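Local coordinates for hemerythrin HHE cation binding domain protein (Mycobacterium kansasii, PDB 6TYJ) that binds zinc and iron ions in a hemerythrin-like helical bundle, with a physiological role that remains to be settled, at residues A[55-63]-A[76-84]. Sequence-based numbering, arbitrary orientation.
With ZN (zinc ion), chain D; ZN (zinc ion), chain B.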
loop_
_atom_site.group_PDB
_atom_site.type_symbol
_atom_site.label_atom_id
_atom_site.label_comp_id
_atom_site.label_asym_id
_atom_site.label_seq_id
_atom_site.Cartn_x
_atom_site.Cartn_y
_atom_site.Cartn_z
ATOM N N PHE A 55 1.539 -1.909 3.161
ATOM C CA PHE A 55 0.844 -3.058 3.730
ATOM C C PHE A 55 1.560 -3.563 4.969
ATOM O O PHE A 55 0.903 -4.030 5.903
ATOM C CB PHE A 55 0.682 -4.177 2.699
ATOM C CG PHE A 55 -0.433 -3.927 1.719
ATOM C CD1 PHE A 55 -1.105 -2.714 1.708
ATOM C CD2 PHE A 55 -0.825 -4.924 0.840
ATOM C CE1 PHE A 55 -2.146 -2.473 0.803
ATOM C CE2 PHE A 55 -1.851 -4.697 -0.057
ATOM C CZ PHE A 55 -2.517 -3.469 -0.070
ATOM N N ARG A 56 2.895 -3.466 5.005
ATOM C CA ARG A 56 3.626 -3.941 6.185
ATOM C C ARG A 56 3.363 -3.060 7.394
ATOM O O ARG A 56 3.172 -3.582 8.508
ATOM C CB ARG A 56 5.119 -4.000 5.891
ATOM C CG ARG A 56 5.530 -5.168 5.021
ATOM C CD ARG A 56 7.038 -5.268 4.936
ATOM N NE ARG A 56 7.423 -6.155 3.852
ATOM C CZ ARG A 56 7.719 -7.435 4.013
ATOM N NH1 ARG A 56 7.682 -7.975 5.221
ATOM N NH2 ARG A 56 8.067 -8.170 2.968
ATOM N N ILE A 57 3.396 -1.728 7.227
ATOM C CA ILE A 57 3.113 -0.930 8.415
ATOM C C ILE A 57 1.670 -1.114 8.855
ATOM O O ILE A 57 1.411 -1.116 10.078
ATOM C CB ILE A 57 3.476 0.563 8.263
ATOM C CG1 ILE A 57 2.569 1.298 7.283
ATOM C CG2 ILE A 57 4.953 0.734 7.894
ATOM C CD1 ILE A 57 2.824 2.795 7.318
ATOM N N GLU A 58 0.732 -1.342 7.928
ATOM C CA GLU A 58 -0.642 -1.629 8.327
ATOM C C GLU A 58 -0.698 -2.959 9.086
ATOM O O GLU A 58 -1.252 -3.029 10.197
ATOM C CB GLU A 58 -1.572 -1.576 7.085
ATOM C CG GLU A 58 -1.885 -0.151 6.671
ATOM C CD GLU A 58 -2.715 -0.081 5.437
ATOM O OE1 GLU A 58 -2.815 -1.073 4.728
ATOM O OE2 GLU A 58 -3.246 1.015 5.200
ATOM N N ASP A 59 -0.072 -4.019 8.538
ATOM C CA ASP A 59 -0.188 -5.331 9.157
ATOM C C ASP A 59 0.619 -5.434 10.449
ATOM O O ASP A 59 0.222 -6.167 11.353
ATOM C CB ASP A 59 0.292 -6.420 8.198
ATOM C CG ASP A 59 -0.691 -6.695 7.080
ATOM O OD1 ASP A 59 -1.898 -6.389 7.255
ATOM O OD2 ASP A 59 -0.249 -7.237 6.054
ATOM N N ASP A 60 1.740 -4.711 10.545
ATOM C CA ASP A 60 2.671 -4.908 11.662
ATOM C C ASP A 60 2.437 -3.950 12.815
ATOM O O ASP A 60 2.807 -4.275 13.964
ATOM C CB ASP A 60 4.110 -4.731 11.172
ATOM C CG ASP A 60 4.509 -5.753 10.110
ATOM O OD1 ASP A 60 3.772 -6.746 9.883
ATOM O OD2 ASP A 60 5.599 -5.587 9.532
ATOM N N LEU A 61 1.868 -2.774 12.552
ATOM C CA LEU A 61 1.700 -1.754 13.582
ATOM C C LEU A 61 0.258 -1.276 13.693
ATOM O O LEU A 61 -0.310 -1.274 14.790
ATOM C CB LEU A 61 2.634 -0.572 13.318
ATOM C CG LEU A 61 4.106 -0.890 13.604
ATOM C CD1 LEU A 61 5.073 0.163 13.111
ATOM C CD2 LEU A 61 4.270 -1.071 15.101
ATOM N N TYR A 62 -0.355 -0.854 12.582
ATOM C CA TYR A 62 -1.631 -0.154 12.721
ATOM C C TYR A 62 -2.782 -1.111 13.024
ATOM O O TYR A 62 -3.548 -0.903 13.975
ATOM C CB TYR A 62 -1.921 0.629 11.438
ATOM C CG TYR A 62 -3.174 1.486 11.553
ATOM C CD1 TYR A 62 -3.210 2.563 12.426
ATOM C CD2 TYR A 62 -4.320 1.198 10.810
ATOM C CE1 TYR A 62 -4.347 3.355 12.529
ATOM C CE2 TYR A 62 -5.482 1.983 10.927
ATOM C CZ TYR A 62 -5.479 3.053 11.786
ATOM O OH TYR A 62 -6.590 3.859 11.923
ATOM N N TYR A 63 -2.958 -2.140 12.197
ATOM C CA TYR A 63 -4.065 -3.050 12.439
ATOM C C TYR A 63 -3.945 -3.773 13.788
ATOM O O TYR A 63 -4.994 -3.980 14.417
ATOM C CB TYR A 63 -4.191 -4.040 11.266
ATOM C CG TYR A 63 -4.692 -3.447 9.975
ATOM C CD1 TYR A 63 -5.418 -2.276 9.990
ATOM C CD2 TYR A 63 -4.432 -4.058 8.746
ATOM C CE1 TYR A 63 -5.908 -1.709 8.801
ATOM C CE2 TYR A 63 -4.918 -3.498 7.564
ATOM C CZ TYR A 63 -5.642 -2.316 7.614
ATOM O OH TYR A 63 -6.158 -1.713 6.469
ATOM N N ALA A 76 -10.138 -5.957 6.485
ATOM C CA ALA A 76 -8.939 -5.224 6.103
ATOM C C ALA A 76 -7.887 -6.148 5.517
ATOM O O ALA A 76 -7.288 -5.855 4.471
ATOM C CB ALA A 76 -8.366 -4.511 7.327
ATOM N N HIS A 77 -7.642 -7.271 6.194
ATOM C CA HIS A 77 -6.649 -8.221 5.721
ATOM C C HIS A 77 -7.092 -8.911 4.438
ATOM O O HIS A 77 -6.269 -9.164 3.550
ATOM C CB HIS A 77 -6.387 -9.246 6.797
ATOM C CG HIS A 77 -5.511 -8.728 7.891
ATOM N ND1 HIS A 77 -5.890 -8.728 9.216
ATOM C CD2 HIS A 77 -4.264 -8.203 7.857
ATOM C CE1 HIS A 77 -4.913 -8.225 9.954
ATOM N NE2 HIS A 77 -3.908 -7.914 9.157
ATOM N N ALA A 78 -8.380 -9.252 4.335
ATOM C CA ALA A 78 -8.876 -9.787 3.067
ATOM C C ALA A 78 -8.749 -8.768 1.936
ATOM O O ALA A 78 -8.474 -9.151 0.796
ATOM C CB ALA A 78 -10.328 -10.249 3.228
ATOM N N GLU A 79 -8.929 -7.468 2.214
ATOM C CA GLU A 79 -8.718 -6.450 1.176
ATOM C C GLU A 79 -7.255 -6.391 0.732
ATOM O O GLU A 79 -6.960 -6.103 -0.431
ATOM C CB GLU A 79 -9.167 -5.073 1.679
ATOM C CG GLU A 79 -10.674 -4.856 1.766
ATOM C CD GLU A 79 -11.299 -4.522 0.426
ATOM O OE1 GLU A 79 -12.549 -4.590 0.313
ATOM O OE2 GLU A 79 -10.536 -4.197 -0.511
ATOM N N HIS A 80 -6.311 -6.611 1.652
ATOM C CA HIS A 80 -4.926 -6.727 1.208
ATOM C C HIS A 80 -4.774 -7.873 0.222
ATOM O O HIS A 80 -4.099 -7.731 -0.805
ATOM C CB HIS A 80 -4.006 -6.957 2.392
ATOM C CG HIS A 80 -3.678 -5.719 3.159
ATOM N ND1 HIS A 80 -2.777 -5.733 4.201
ATOM C CD2 HIS A 80 -4.138 -4.450 3.076
ATOM C CE1 HIS A 80 -2.676 -4.518 4.710
ATOM N NE2 HIS A 80 -3.492 -3.722 4.050
ATOM N N ARG A 81 -5.395 -9.018 0.514
ATOM C CA ARG A 81 -5.348 -10.144 -0.422
ATOM C C ARG A 81 -5.903 -9.756 -1.777
ATOM O O ARG A 81 -5.417 -10.223 -2.803
ATOM C CB ARG A 81 -6.142 -11.334 0.107
ATOM C CG ARG A 81 -5.592 -11.899 1.376
ATOM C CD ARG A 81 -6.107 -13.316 1.634
ATOM N NE ARG A 81 -5.705 -13.739 2.966
ATOM C CZ ARG A 81 -4.523 -14.280 3.238
ATOM N NH1 ARG A 81 -4.225 -14.632 4.480
ATOM N NH2 ARG A 81 -3.644 -14.471 2.258
ATOM N N GLN A 82 -6.976 -8.965 -1.785
ATOM C CA GLN A 82 -7.564 -8.506 -3.036
ATOM C C GLN A 82 -6.531 -7.762 -3.868
ATOM O O GLN A 82 -6.404 -7.966 -5.085
ATOM C CB GLN A 82 -8.752 -7.586 -2.753
ATOM C CG GLN A 82 -10.030 -8.290 -2.248
ATOM C CD GLN A 82 -10.638 -9.167 -3.334
ATOM O OE1 GLN A 82 -10.050 -10.177 -3.739
ATOM N NE2 GLN A 82 -11.809 -8.756 -3.863
ATOM N N VAL A 83 -5.810 -6.851 -3.228
ATOM C CA VAL A 83 -4.813 -6.072 -3.950
ATOM C C VAL A 83 -3.678 -6.969 -4.439
ATOM O O VAL A 83 -3.245 -6.866 -5.597
ATOM C CB VAL A 83 -4.312 -4.924 -3.059
ATOM C CG1 VAL A 83 -3.174 -4.191 -3.738
ATOM C CG2 VAL A 83 -5.445 -3.969 -2.782
ATOM N N ILE A 84 -3.169 -7.858 -3.569
ATOM C CA ILE A 84 -2.044 -8.713 -3.958
ATOM C C ILE A 84 -2.449 -9.671 -5.080
ATOM O O ILE A 84 -1.687 -9.890 -6.032
ATOM C CB ILE A 84 -1.494 -9.461 -2.721
ATOM C CG1 ILE A 84 -0.868 -8.482 -1.722
ATOM C CG2 ILE A 84 -0.462 -10.479 -3.143
ATOM C CD1 ILE A 84 -0.566 -9.123 -0.368
HETATM ZN ZN ZN D . -1.722 -7.548 4.801
HETATM ZN ZN ZN B . -3.818 1.779 3.524
HETATM O O HOH W 1 -1.782 -7.690 11.487
HETATM O O HOH W 2 -2.870 -8.988 5.313
HETATM O O HOH W 3 -6.729 -2.969 4.143
HETATM O O HOH W 4 -0.687 -8.153 3.204
#
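His80 reaches from helix 70-91 into a pocket formed by Phe55, Glu58, Asp59 and Tyr63, as a knob into a hole. Its CB lies 4.0 Å from Phe55 CE2. His80 CB already points toward helix 38-65, and His80 CG, anti to the carbonyl carbon (chi1 -79°), sets the ring against Phe55. The ring lies face to face on Phe55, with planes 9° apart and centroids 3.7 Å from each other. His80 CG faces Phe55 CD2, and His80 CD2 lies over the centre of the phenyl ring. His80 ND1 binds one zinc ion at 2.2 Å. Asp59 OD2 binds the same ion, and waters 2 and 4 are also ligands. CE1 meets Tyr63 CE2, where the two rings are oblique. NE2 binds a second zinc ion, which Glu58 OE1 and His114 also ligate. This explains why Glu58 OE1 and His80 NE2 come within 2.8 Å without a hydrogen bond. The Glu58 carboxylate is nearly coplanar with the imidazole. Its other oxygen, OE2, binds a third zinc ion, completed by His20, His54, His114 and Glu118. The imidazole is therefore gripped by metal at both nitrogens, which fixes its rotation.

Around it, the Tyr63 edge points at the face of His77. Ala76 CB makes a CH-pi contact over one face of Tyr63, 3.9 Å from the ring centroid. Water 3 links Tyr63 OH to Ala76 O. At the other end, Val83 CB meets the edge of Phe55 at CZ.

The two segments run antiparallel at 170°, with axes 11.5 Å apart. Aromatic rings and metal ligands fill the space between them. Helix 100-121 touches both Tyr63 and Val83 and brings His114 and Glu118 to the zinc ions. Leu16 of helix 12-32 touches Glu58.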